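C381 turret protein (Sulfolobus turreted icosahedral virus, PDB 4IND) probably helps build the turrets on the capsid of this archaeal virus, assembling as a pentamer of chains with three jelly-roll domains each. Local coordinates at residues A14-Y19 against F143-V148; L81-V86 against E117-F122; E267-V272 against V372-A377; H296-Y301 against D345-N350. All blocks are in the same frame, centred on the assembly; numbering follows the deposited sequence.

Contact 1 (A14-Y19 against F143-V148). With 2HP (dihydrogenphosphate ion), chain U.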
# COMPACT_ATOMS: atom_id res chain seq x y z
N ALA A 14 25.42 -22.85 -16.63
CA ALA A 14 25.33 -21.40 -16.65
C ALA A 14 24.13 -20.92 -15.85
O ALA A 14 23.10 -21.59 -15.78
CB ALA A 14 25.26 -20.88 -18.10
N LYS A 15 24.29 -19.76 -15.22
CA LYS A 15 23.22 -19.12 -14.47
C LYS A 15 22.02 -18.83 -15.38
O LYS A 15 22.18 -18.43 -16.55
CB LYS A 15 23.78 -17.83 -13.84
CG LYS A 15 22.84 -17.09 -12.93
CD LYS A 15 23.56 -15.97 -12.17
CE LYS A 15 24.80 -16.50 -11.44
NZ LYS A 15 25.27 -15.60 -10.32
N VAL A 16 20.80 -19.02 -14.87
CA VAL A 16 19.59 -18.78 -15.69
C VAL A 16 19.33 -17.28 -15.71
O VAL A 16 19.65 -16.60 -14.75
CB VAL A 16 18.34 -19.54 -15.13
CG1 VAL A 16 17.05 -19.08 -15.81
CG2 VAL A 16 18.52 -21.04 -15.33
N LYS A 17 18.78 -16.78 -16.81
CA LYS A 17 18.43 -15.38 -16.95
C LYS A 17 16.91 -15.30 -16.94
O LYS A 17 16.24 -16.29 -17.25
CB LYS A 17 18.92 -14.85 -18.31
CG LYS A 17 20.41 -14.96 -18.57
CD LYS A 17 20.75 -14.29 -19.91
CE LYS A 17 22.22 -14.42 -20.27
NZ LYS A 17 23.12 -13.70 -19.34
N TYR A 18 16.36 -14.13 -16.63
CA TYR A 18 14.90 -13.93 -16.68
C TYR A 18 14.41 -13.47 -18.04
O TYR A 18 13.21 -13.39 -18.29
CB TYR A 18 14.45 -12.99 -15.58
CG TYR A 18 14.65 -13.59 -14.20
CD1 TYR A 18 13.64 -14.31 -13.58
CD2 TYR A 18 15.86 -13.46 -13.53
CE1 TYR A 18 13.81 -14.86 -12.32
CE2 TYR A 18 16.05 -14.01 -12.27
CZ TYR A 18 15.02 -14.71 -11.67
OH TYR A 18 15.19 -15.26 -10.43
N TYR A 19 15.34 -13.15 -18.92
CA TYR A 19 15.00 -12.78 -20.28
C TYR A 19 16.14 -13.17 -21.22
O TYR A 19 17.31 -12.92 -20.91
CB TYR A 19 14.74 -11.29 -20.39
CG TYR A 19 14.50 -10.93 -21.84
CD1 TYR A 19 13.26 -11.15 -22.43
CD2 TYR A 19 15.50 -10.37 -22.62
CE1 TYR A 19 13.03 -10.83 -23.77
CE2 TYR A 19 15.28 -10.05 -23.96
CZ TYR A 19 14.04 -10.28 -24.52
OH TYR A 19 13.81 -9.98 -25.86
N PHE A 143 12.77 -15.70 -24.87
CA PHE A 143 12.20 -16.44 -23.76
C PHE A 143 12.18 -15.49 -22.59
O PHE A 143 13.24 -14.96 -22.21
CB PHE A 143 13.03 -17.67 -23.43
CG PHE A 143 12.43 -18.55 -22.35
CD1 PHE A 143 11.49 -19.52 -22.65
CD2 PHE A 143 12.82 -18.37 -21.02
CE1 PHE A 143 10.94 -20.32 -21.65
CE2 PHE A 143 12.29 -19.16 -20.01
CZ PHE A 143 11.36 -20.14 -20.32
N SER A 144 11.00 -15.28 -22.02
CA SER A 144 10.76 -14.27 -20.98
C SER A 144 10.08 -14.89 -19.75
O SER A 144 9.07 -15.58 -19.86
CB SER A 144 9.91 -13.11 -21.53
OG SER A 144 9.42 -12.27 -20.47
N LEU A 145 10.64 -14.60 -18.59
CA LEU A 145 10.07 -15.02 -17.30
C LEU A 145 9.77 -13.76 -16.53
O LEU A 145 10.69 -13.01 -16.21
CB LEU A 145 11.14 -15.78 -16.49
CG LEU A 145 11.42 -17.24 -16.78
CD1 LEU A 145 12.83 -17.66 -16.28
CD2 LEU A 145 10.37 -18.07 -16.09
N GLU A 146 8.51 -13.49 -16.22
CA GLU A 146 8.21 -12.29 -15.43
C GLU A 146 7.18 -12.64 -14.37
O GLU A 146 6.27 -13.41 -14.61
CB GLU A 146 7.72 -11.12 -16.32
CG GLU A 146 6.28 -11.26 -16.80
CD GLU A 146 5.58 -9.91 -17.06
OE1 GLU A 146 6.11 -9.09 -17.85
OE2 GLU A 146 4.49 -9.70 -16.48
N ARG A 147 7.34 -12.07 -13.18
CA ARG A 147 6.37 -12.28 -12.12
C ARG A 147 5.14 -11.41 -12.39
O ARG A 147 5.25 -10.23 -12.68
CB ARG A 147 7.01 -11.94 -10.76
CG ARG A 147 8.16 -12.90 -10.39
CD ARG A 147 8.67 -12.65 -8.98
NE ARG A 147 7.57 -12.78 -8.04
CZ ARG A 147 7.66 -12.51 -6.75
NH1 ARG A 147 8.82 -12.10 -6.24
NH2 ARG A 147 6.59 -12.64 -5.97
N VAL A 148 3.96 -12.01 -12.32
CA VAL A 148 2.71 -11.24 -12.53
C VAL A 148 2.18 -10.75 -11.19
O VAL A 148 2.56 -11.26 -10.15
CB VAL A 148 1.66 -12.10 -13.24
CG1 VAL A 148 2.18 -12.55 -14.58
CG2 VAL A 148 1.33 -13.33 -12.41
P 2HP U . 3.65 -12.93 -8.21
O1 2HP U . 2.49 -13.35 -7.35
O2 2HP U . 4.71 -13.88 -7.73
O3 2HP U . 4.01 -11.45 -7.90
O4 2HP U . 3.44 -13.18 -9.74
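Leu145 sets its CB against the ring of Tyr18, 4.1 Å from Tyr18 CD1, the two side chains crossing obliquely. A first torsion of -80° sets Leu145 CG anti to its carbonyl carbon and brings CD1 to 3.8 Å from Lys17 O. That carbonyl oxygen is buried by the contact without a polar partner in the model. Val16, a compact apolar residue, touches the same methyl at the limit of contact. Tyr18 suits a border position: its ring covers leucine while its hydroxyl is hydrogen-bonded to Gln76 N.

The backbone is joined by one bond, Leu145 N to Tyr18 O, 2.9 Å long and nearly straight at 167°, although the amide sits above the carbonyl plane. Beyond it Tyr19 and Ser144 form an antiparallel non-hydrogen-bonded pair. Here the chain enters strand 19-21, which within this chain is an outermost strand of a four-stranded sheet with order 1-4-2-3, one sheet of the first jelly roll. Tyr19 has CG anti to its backbone N, which brings CD1 to 4.0 Å from Ser144 CB, lying in the plane of the ring at its edge; serine, being small, lets the ring edge come close to its CB, and Tyr19 OH bonds Glu142.

Farther along the strand, the Arg147 chain bends at chi3 (57°) and presents its NE and NH2 side to one dihydrogenphosphate oxygen: NE is 3.1 Å and NH2 2.9 Å from O2. Leu79 N and Arg172 also bind this ion.

Contact 2 (L81-V86 against E117-F122)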
# COMPACT_ATOMS: atom_id res chain seq x y z
N LEU A 81 4.65 -15.53 -15.40
CA LEU A 81 4.10 -15.63 -16.73
C LEU A 81 5.29 -15.81 -17.64
O LEU A 81 6.23 -15.00 -17.62
CB LEU A 81 3.37 -14.33 -17.12
CG LEU A 81 2.98 -14.34 -18.60
CD1 LEU A 81 1.71 -15.16 -18.77
CD2 LEU A 81 2.83 -12.92 -19.17
N ILE A 82 5.26 -16.87 -18.43
CA ILE A 82 6.33 -17.14 -19.39
C ILE A 82 5.81 -16.80 -20.78
O ILE A 82 4.69 -17.17 -21.15
CB ILE A 82 6.73 -18.61 -19.32
CG1 ILE A 82 7.53 -18.85 -18.03
CG2 ILE A 82 7.53 -19.02 -20.55
CD1 ILE A 82 7.78 -20.30 -17.74
N ARG A 83 6.62 -16.06 -21.54
CA ARG A 83 6.33 -15.82 -22.95
C ARG A 83 7.49 -16.36 -23.77
O ARG A 83 8.65 -16.02 -23.53
CB ARG A 83 6.08 -14.34 -23.22
CG ARG A 83 4.72 -13.83 -22.66
CD ARG A 83 4.66 -12.32 -22.67
NE ARG A 83 5.64 -11.75 -21.75
CZ ARG A 83 6.11 -10.52 -21.83
NH1 ARG A 83 5.71 -9.70 -22.80
NH2 ARG A 83 7.00 -10.10 -20.94
N ILE A 84 7.18 -17.21 -24.74
CA ILE A 84 8.20 -17.68 -25.67
C ILE A 84 7.83 -17.22 -27.07
O ILE A 84 6.81 -17.64 -27.61
CB ILE A 84 8.29 -19.22 -25.69
CG1 ILE A 84 8.22 -19.79 -24.27
CG2 ILE A 84 9.62 -19.66 -26.37
CD1 ILE A 84 8.34 -21.33 -24.20
N LYS A 85 8.65 -16.35 -27.67
CA LYS A 85 8.38 -15.92 -29.04
C LYS A 85 8.96 -16.95 -29.97
O LYS A 85 10.17 -17.23 -29.95
CB LYS A 85 9.00 -14.55 -29.36
CG LYS A 85 8.58 -14.05 -30.75
CD LYS A 85 9.25 -12.72 -31.16
CE LYS A 85 8.72 -11.55 -30.35
NZ LYS A 85 7.28 -11.32 -30.60
N VAL A 86 8.11 -17.54 -30.80
CA VAL A 86 8.62 -18.58 -31.72
C VAL A 86 8.18 -18.29 -33.14
O VAL A 86 7.29 -17.46 -33.38
CB VAL A 86 8.16 -20.01 -31.33
CG1 VAL A 86 8.61 -20.37 -29.92
CG2 VAL A 86 6.65 -20.13 -31.47
N GLU A 117 3.20 -16.45 -30.14
CA GLU A 117 3.57 -16.22 -28.74
C GLU A 117 3.05 -17.37 -27.92
O GLU A 117 1.84 -17.56 -27.77
CB GLU A 117 2.93 -14.93 -28.22
CG GLU A 117 3.23 -13.71 -29.06
CD GLU A 117 4.59 -13.16 -28.74
OE1 GLU A 117 4.92 -13.15 -27.54
OE2 GLU A 117 5.32 -12.76 -29.67
N ILE A 118 3.95 -18.18 -27.39
CA ILE A 118 3.57 -19.23 -26.45
C ILE A 118 3.48 -18.60 -25.06
O ILE A 118 4.48 -18.09 -24.56
CB ILE A 118 4.64 -20.35 -26.43
CG1 ILE A 118 4.68 -21.08 -27.79
CG2 ILE A 118 4.36 -21.35 -25.32
CD1 ILE A 118 5.84 -22.05 -27.93
N TYR A 119 2.30 -18.65 -24.44
CA TYR A 119 2.17 -18.17 -23.06
C TYR A 119 2.18 -19.36 -22.14
O TYR A 119 1.58 -20.39 -22.45
CB TYR A 119 0.85 -17.40 -22.86
CG TYR A 119 0.73 -16.18 -23.72
CD1 TYR A 119 1.00 -14.91 -23.22
CD2 TYR A 119 0.35 -16.29 -25.04
CE1 TYR A 119 0.89 -13.78 -24.03
CE2 TYR A 119 0.23 -15.18 -25.84
CZ TYR A 119 0.51 -13.93 -25.34
OH TYR A 119 0.39 -12.84 -26.19
N ASP A 120 2.83 -19.22 -20.99
CA ASP A 120 2.83 -20.32 -20.03
C ASP A 120 2.82 -19.76 -18.62
O ASP A 120 3.07 -18.56 -18.40
CB ASP A 120 4.04 -21.22 -20.25
CG ASP A 120 3.75 -22.67 -19.94
OD1 ASP A 120 2.83 -22.93 -19.13
OD2 ASP A 120 4.43 -23.57 -20.51
N ILE A 121 2.51 -20.62 -17.66
CA ILE A 121 2.41 -20.17 -16.28
C ILE A 121 3.25 -21.11 -15.43
O ILE A 121 3.21 -22.34 -15.63
CB ILE A 121 0.96 -20.17 -15.82
CG1 ILE A 121 0.15 -19.18 -16.67
CG2 ILE A 121 0.88 -19.83 -14.33
CD1 ILE A 121 -1.35 -19.28 -16.47
N PHE A 122 4.01 -20.55 -14.50
CA PHE A 122 4.94 -21.37 -13.72
C PHE A 122 5.01 -20.85 -12.31
O PHE A 122 5.40 -19.71 -12.08
CB PHE A 122 6.33 -21.35 -14.37
CG PHE A 122 7.41 -22.07 -13.57
CD1 PHE A 122 7.23 -23.37 -13.11
CD2 PHE A 122 8.62 -21.45 -13.34
CE1 PHE A 122 8.23 -24.03 -12.39
CE2 PHE A 122 9.64 -22.10 -12.62
CZ PHE A 122 9.44 -23.39 -12.16
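Ile84 and Ile118 stand side by side and point the same way, their CB atoms 3.9 Å apart. Both place CG1 anti to the carbonyl carbon and CG2 anti to the backbone N. Ile118 CD1 then reaches Val86 CG1, the side chains meeting at about a right angle. Ile82 repeats the parallel lie with Asp120, while its CD1 touches Phe122 CB at 3.8 Å. Beta-branched residues suit these extended backbones and fill the interior face.

Asp120, the polar exception on that face, has its buried carboxylate satisfied: OD1 accepts from Phe100 N and, on its anti lone pair, from Ile121 N; OD2 accepts from Phe99 N and pairs with the Tyr130 hydroxyl.

These strands, 78-88 and 114-124, are antiparallel neighbours in the 1-4-2-3 sheet of the first jelly roll. Paired backbone bonds link Ile82 with Asp120 and Ile84 with Ile118; the Ile82 N to Asp120 O bond is 2.8 Å and 175°.

On the other face, Arg83 CG passes obliquely by the Tyr119 ring, 3.9 Å from CD1, with guanidinium and ring planes 26° apart; the guanidinium reaches Leu75 O of the third subunit. Lys85 folds at chi3 and chi4, and Glu117 at chi2, so that Lys85 NZ meets the syn lone pair of Glu117 OE2 at 2.6 Å. The same ammonium also bridges Glu115 of its own chain and Asp72 of the third subunit.

Contact 3 (E267-V272 against V372-A377). With 2HP (dihydrogenphosphate ion), chain B.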
# COMPACT_ATOMS: atom_id res chain seq x y z
N GLU A 267 -21.95 -6.63 -6.02
CA GLU A 267 -22.70 -7.01 -7.21
C GLU A 267 -24.12 -6.49 -7.15
O GLU A 267 -24.68 -6.05 -8.15
CB GLU A 267 -22.67 -8.52 -7.38
CG GLU A 267 -21.26 -9.04 -7.53
CD GLU A 267 -21.19 -10.54 -7.77
OE1 GLU A 267 -20.19 -11.00 -8.36
OE2 GLU A 267 -22.12 -11.26 -7.35
N ASN A 268 -24.71 -6.54 -5.96
CA ASN A 268 -26.04 -5.98 -5.76
C ASN A 268 -26.40 -5.94 -4.28
O ASN A 268 -25.79 -6.60 -3.45
CB ASN A 268 -27.10 -6.74 -6.56
CG ASN A 268 -27.04 -8.23 -6.33
OD1 ASN A 268 -27.38 -8.72 -5.26
ND2 ASN A 268 -26.60 -8.97 -7.32
N THR A 269 -27.41 -5.14 -3.96
CA THR A 269 -27.85 -5.02 -2.58
C THR A 269 -29.35 -5.17 -2.66
O THR A 269 -29.97 -4.62 -3.56
CB THR A 269 -27.47 -3.66 -2.00
OG1 THR A 269 -26.05 -3.45 -2.15
CG2 THR A 269 -27.85 -3.57 -0.52
N ASN A 270 -29.92 -5.97 -1.76
CA ASN A 270 -31.31 -6.38 -1.91
C ASN A 270 -32.05 -6.38 -0.59
O ASN A 270 -31.50 -6.78 0.44
CB ASN A 270 -31.38 -7.78 -2.52
CG ASN A 270 -30.88 -7.82 -3.95
OD1 ASN A 270 -31.56 -7.35 -4.87
ND2 ASN A 270 -29.70 -8.37 -4.15
N PHE A 271 -33.29 -5.91 -0.65
CA PHE A 271 -34.25 -6.07 0.41
C PHE A 271 -35.11 -7.25 -0.03
O PHE A 271 -35.72 -7.22 -1.10
CB PHE A 271 -35.10 -4.80 0.50
CG PHE A 271 -36.19 -4.85 1.52
CD1 PHE A 271 -36.07 -4.12 2.70
CD2 PHE A 271 -37.35 -5.59 1.31
CE1 PHE A 271 -37.09 -4.13 3.66
CE2 PHE A 271 -38.38 -5.61 2.26
CZ PHE A 271 -38.25 -4.88 3.44
N VAL A 272 -35.15 -8.29 0.80
CA VAL A 272 -35.88 -9.50 0.43
C VAL A 272 -36.80 -9.92 1.55
O VAL A 272 -36.57 -9.61 2.72
CB VAL A 272 -34.93 -10.65 0.00
CG1 VAL A 272 -34.13 -11.15 1.18
CG2 VAL A 272 -35.74 -11.79 -0.60
N VAL A 372 -32.04 -7.29 4.55
CA VAL A 372 -31.26 -6.49 3.62
C VAL A 372 -29.87 -7.07 3.61
O VAL A 372 -29.26 -7.23 4.68
CB VAL A 372 -31.20 -5.02 4.03
CG1 VAL A 372 -30.27 -4.27 3.10
CG2 VAL A 372 -32.60 -4.41 4.00
N TYR A 373 -29.35 -7.38 2.43
CA TYR A 373 -28.02 -7.98 2.32
C TYR A 373 -27.34 -7.50 1.06
O TYR A 373 -28.01 -7.06 0.11
CB TYR A 373 -28.12 -9.51 2.30
CG TYR A 373 -28.68 -10.05 1.00
CD1 TYR A 373 -27.85 -10.40 -0.05
CD2 TYR A 373 -30.05 -10.22 0.83
CE1 TYR A 373 -28.36 -10.90 -1.23
CE2 TYR A 373 -30.57 -10.72 -0.36
CZ TYR A 373 -29.72 -11.04 -1.38
OH TYR A 373 -30.21 -11.53 -2.56
N GLU A 374 -26.02 -7.59 1.05
CA GLU A 374 -25.25 -7.32 -0.15
C GLU A 374 -24.72 -8.64 -0.66
O GLU A 374 -24.38 -9.53 0.12
CB GLU A 374 -24.06 -6.40 0.17
CG GLU A 374 -24.40 -5.06 0.79
CD GLU A 374 -23.15 -4.25 1.15
OE1 GLU A 374 -23.24 -3.01 1.28
OE2 GLU A 374 -22.06 -4.85 1.31
N GLN A 375 -24.67 -8.78 -1.98
CA GLN A 375 -23.92 -9.89 -2.59
C GLN A 375 -22.61 -9.31 -3.11
O GLN A 375 -22.61 -8.34 -3.87
CB GLN A 375 -24.72 -10.51 -3.73
CG GLN A 375 -23.97 -11.62 -4.46
CD GLN A 375 -24.88 -12.45 -5.34
OE1 GLN A 375 -26.04 -12.10 -5.56
NE2 GLN A 375 -24.37 -13.57 -5.84
N ILE A 376 -21.50 -9.91 -2.69
CA ILE A 376 -20.19 -9.35 -2.94
C ILE A 376 -19.37 -10.34 -3.74
O ILE A 376 -19.40 -11.54 -3.47
CB ILE A 376 -19.52 -9.03 -1.61
CG1 ILE A 376 -20.37 -7.97 -0.88
CG2 ILE A 376 -18.08 -8.55 -1.84
CD1 ILE A 376 -20.02 -7.76 0.56
N ALA A 377 -18.64 -9.84 -4.74
CA ALA A 377 -17.80 -10.73 -5.56
C ALA A 377 -16.76 -11.42 -4.71
O ALA A 377 -16.14 -10.79 -3.83
CB ALA A 377 -17.13 -9.95 -6.70
P 2HP B . -15.69 -8.79 2.04
O1 2HP B . -17.16 -8.61 1.82
O2 2HP B . -15.24 -9.42 0.75
O3 2HP B . -15.46 -9.74 3.27
O4 2HP B . -14.96 -7.43 2.20
O HOH W 1 -24.44 -1.81 -0.84
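Gln375 O receives two amides: Glu267 N at 2.8 Å, lying nearly along the C=O axis, and Asn268 N in a weak bond of 3.5 Å. Two residues facing one make a classic beta bulge, and the helical backbone angles of Glu267 (-69/-39°) produce it. Beyond the bulge, Gln375 N binds Asn268 O, and Asn270 and Tyr373 exchange two bonds, the first from Asn270 N to Tyr373 O at 2.9 Å. This joins the first and last strands of the third, nucleoplasmin-like jelly roll.

A water donates to Glu374 OE1 and also bonds Thr269 OG1 at 2.6 Å, bridging two side chains that lie alongside each other.

On the Asn268 face, Tyr373 takes the crowded first torsion (72°), which brings its ring beside Asn270; CE2 is 3.7 Å from Asn270 CB. Val272 CG1 meets the ring edge. On the reverse face, Phe271 CD1 touches Val372 CG2 at 3.7 Å, while the phenylalanine ring stacks edge-to-face on Trp331 of the third subunit.

Glu267, Asn268 and Gln375 make the bulged end largely polar, Phe271, Val272 and Val372 the other largely apolar; strand 266-278, outermost within its own chain, continues its hydrogen bonding into the third subunit through the Phe271 backbone.

Contact 4 (H296-Y301 against D345-N350). With 2HP (dihydrogenphosphate ion), chain B.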
# COMPACT_ATOMS: atom_id res chain seq x y z
N HIS A 296 -20.09 -13.95 -2.26
CA HIS A 296 -20.50 -14.19 -0.88
C HIS A 296 -21.48 -13.10 -0.43
O HIS A 296 -21.86 -12.24 -1.23
CB HIS A 296 -19.30 -14.30 0.06
CG HIS A 296 -18.46 -13.07 0.14
ND1 HIS A 296 -17.47 -12.78 -0.78
CD2 HIS A 296 -18.43 -12.06 1.04
CE1 HIS A 296 -16.89 -11.64 -0.46
NE2 HIS A 296 -17.45 -11.19 0.65
N LEU A 297 -21.89 -13.15 0.83
CA LEU A 297 -22.92 -12.25 1.34
C LEU A 297 -22.45 -11.39 2.49
O LEU A 297 -21.46 -11.68 3.16
CB LEU A 297 -24.13 -13.07 1.80
CG LEU A 297 -24.66 -14.07 0.77
CD1 LEU A 297 -25.67 -15.03 1.40
CD2 LEU A 297 -25.29 -13.32 -0.39
N ARG A 298 -23.19 -10.32 2.74
CA ARG A 298 -23.01 -9.51 3.93
C ARG A 298 -24.41 -9.07 4.38
O ARG A 298 -25.16 -8.48 3.60
CB ARG A 298 -22.15 -8.29 3.61
CG ARG A 298 -21.88 -7.42 4.80
CD ARG A 298 -20.84 -6.39 4.48
NE ARG A 298 -20.41 -5.72 5.70
CZ ARG A 298 -19.40 -4.87 5.77
NH1 ARG A 298 -18.70 -4.58 4.68
NH2 ARG A 298 -19.08 -4.31 6.93
N LEU A 299 -24.78 -9.38 5.62
CA LEU A 299 -26.13 -9.07 6.11
C LEU A 299 -26.10 -7.77 6.86
O LEU A 299 -25.23 -7.58 7.71
CB LEU A 299 -26.67 -10.17 7.03
CG LEU A 299 -26.54 -11.61 6.57
CD1 LEU A 299 -27.30 -12.53 7.52
CD2 LEU A 299 -27.06 -11.76 5.15
N LYS A 300 -27.05 -6.88 6.57
CA LYS A 300 -27.04 -5.55 7.16
C LYS A 300 -28.17 -5.35 8.16
O LYS A 300 -28.04 -4.62 9.14
CB LYS A 300 -27.11 -4.48 6.07
CG LYS A 300 -26.07 -4.62 4.98
CD LYS A 300 -24.67 -4.56 5.56
CE LYS A 300 -24.33 -3.16 6.05
NZ LYS A 300 -22.87 -3.04 6.39
N TYR A 301 -29.29 -6.00 7.91
CA TYR A 301 -30.51 -5.77 8.70
C TYR A 301 -31.49 -6.91 8.53
O TYR A 301 -31.65 -7.45 7.43
CB TYR A 301 -31.17 -4.47 8.25
CG TYR A 301 -32.48 -4.16 8.96
CD1 TYR A 301 -32.48 -3.60 10.23
CD2 TYR A 301 -33.71 -4.40 8.35
CE1 TYR A 301 -33.69 -3.30 10.89
CE2 TYR A 301 -34.91 -4.11 8.98
CZ TYR A 301 -34.89 -3.56 10.26
OH TYR A 301 -36.08 -3.26 10.90
N ASP A 345 -24.04 -6.63 11.79
CA ASP A 345 -23.43 -6.67 10.47
C ASP A 345 -22.76 -8.04 10.38
O ASP A 345 -21.85 -8.34 11.16
CB ASP A 345 -22.41 -5.53 10.37
CG ASP A 345 -21.66 -5.52 9.06
OD1 ASP A 345 -22.28 -5.75 8.00
OD2 ASP A 345 -20.43 -5.27 9.08
N ILE A 346 -23.23 -8.89 9.47
CA ILE A 346 -22.70 -10.24 9.37
C ILE A 346 -21.90 -10.37 8.09
O ILE A 346 -22.46 -10.32 6.98
CB ILE A 346 -23.82 -11.30 9.37
CG1 ILE A 346 -24.81 -11.05 10.49
CG2 ILE A 346 -23.22 -12.72 9.48
CD1 ILE A 346 -24.20 -11.10 11.90
N ARG A 347 -20.58 -10.57 8.23
CA ARG A 347 -19.72 -10.66 7.06
C ARG A 347 -19.22 -12.07 6.83
O ARG A 347 -19.34 -12.94 7.70
CB ARG A 347 -18.52 -9.72 7.20
CG ARG A 347 -18.76 -8.56 8.14
CD ARG A 347 -17.93 -7.35 7.75
NE ARG A 347 -16.52 -7.66 7.55
CZ ARG A 347 -15.61 -7.67 8.52
NH1 ARG A 347 -15.95 -7.40 9.77
NH2 ARG A 347 -14.34 -7.97 8.23
N GLU A 348 -18.66 -12.28 5.64
CA GLU A 348 -17.98 -13.53 5.29
C GLU A 348 -18.85 -14.76 5.51
O GLU A 348 -18.43 -15.72 6.13
CB GLU A 348 -16.65 -13.66 6.02
CG GLU A 348 -15.58 -12.75 5.44
CD GLU A 348 -14.19 -13.26 5.69
OE1 GLU A 348 -13.82 -14.30 5.07
OE2 GLU A 348 -13.47 -12.63 6.50
N ILE A 349 -20.06 -14.73 4.97
CA ILE A 349 -20.92 -15.90 4.96
C ILE A 349 -21.39 -16.09 3.52
O ILE A 349 -21.27 -15.17 2.71
CB ILE A 349 -22.15 -15.68 5.85
CG1 ILE A 349 -22.79 -14.35 5.47
CG2 ILE A 349 -21.73 -15.65 7.31
CD1 ILE A 349 -24.23 -14.21 5.89
N ASN A 350 -21.94 -17.26 3.20
CA ASN A 350 -22.44 -17.47 1.84
C ASN A 350 -23.73 -18.28 1.85
O ASN A 350 -24.24 -18.67 0.80
CB ASN A 350 -21.38 -18.12 0.94
CG ASN A 350 -20.82 -19.40 1.51
OD1 ASN A 350 -21.43 -20.04 2.36
ND2 ASN A 350 -19.62 -19.79 1.04
P 2HP B . -15.69 -8.79 2.04
O1 2HP B . -17.16 -8.61 1.82
O2 2HP B . -15.24 -9.42 0.75
O3 2HP B . -15.46 -9.74 3.27
O4 2HP B . -14.96 -7.43 2.20
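Arg298 lies on strand 295-305 of the third jelly roll, beside strand 346-349, an outermost strand within this chain, where the register slips by one residue in a beta bulge between Leu297 and Leu299. Its CB sits near Ile346 O, and CG, anti to the backbone N, passes 3.6 Å from Asp345 OD1. The chain is extended from CG to NE, which carries the guanidinium alongside the carboxylate. There NE gives a 3.0 Å bond to Asp345 OD1 and NH2 a 2.7 Å bond to Asp345 OD2, a side-on, two-nitrogen grip on both syn lone pairs with the planes only 28° apart. Arg347 CD rests over one face of the guanidinium, near its rim. The like charges come close, Arg298 NH2 lying 4.3 Å from Arg347 NE, which Asp345 and, for Arg347, Glu264 of the second subunit probably offset. Lys300 brings NZ to Asp345 OD1 from above the carboxylate plane, so one aspartate serves two cations, probably favouring its ionised form.

Apolar residues fill the opposite face: Leu299 CG meets Ile349 CD1 at 3.5 Å, and Leu299 CB touches Ile346 CB at 3.9 Å. The backbone bonds here are Leu297 N to Ile349 O and a reciprocal pair between Leu299 and Ile346.

His296 takes the crowded first torsion (62°), with ND1 bonded to Gly378 O, and its NE2 donates to O1 of dihydrogenphosphate at 2.8 Å and 164°.

Contacts 1 and 2 belong to one sheet of the first jelly roll, contacts 3 and 4 to one sheet of the third, and both sheets have strand order 1-4-2-3. Contact 2 is nested along the chain inside contact 1, their centres about 11 Å apart, and the probable bond from Leu81 N to Glu146 O (2.8 Å) links them. Contact 4 is likewise nested in contact 3, at about 9 Å between centres, with Ile376 N to His296 O at 2.8 Å. The two pairs lie on opposite sides of the chain's centre, the centres of contacts 1 and 3 being about 44 Å apart. Contacts 3 and 4 share a phosphate site; contact 1 meets another.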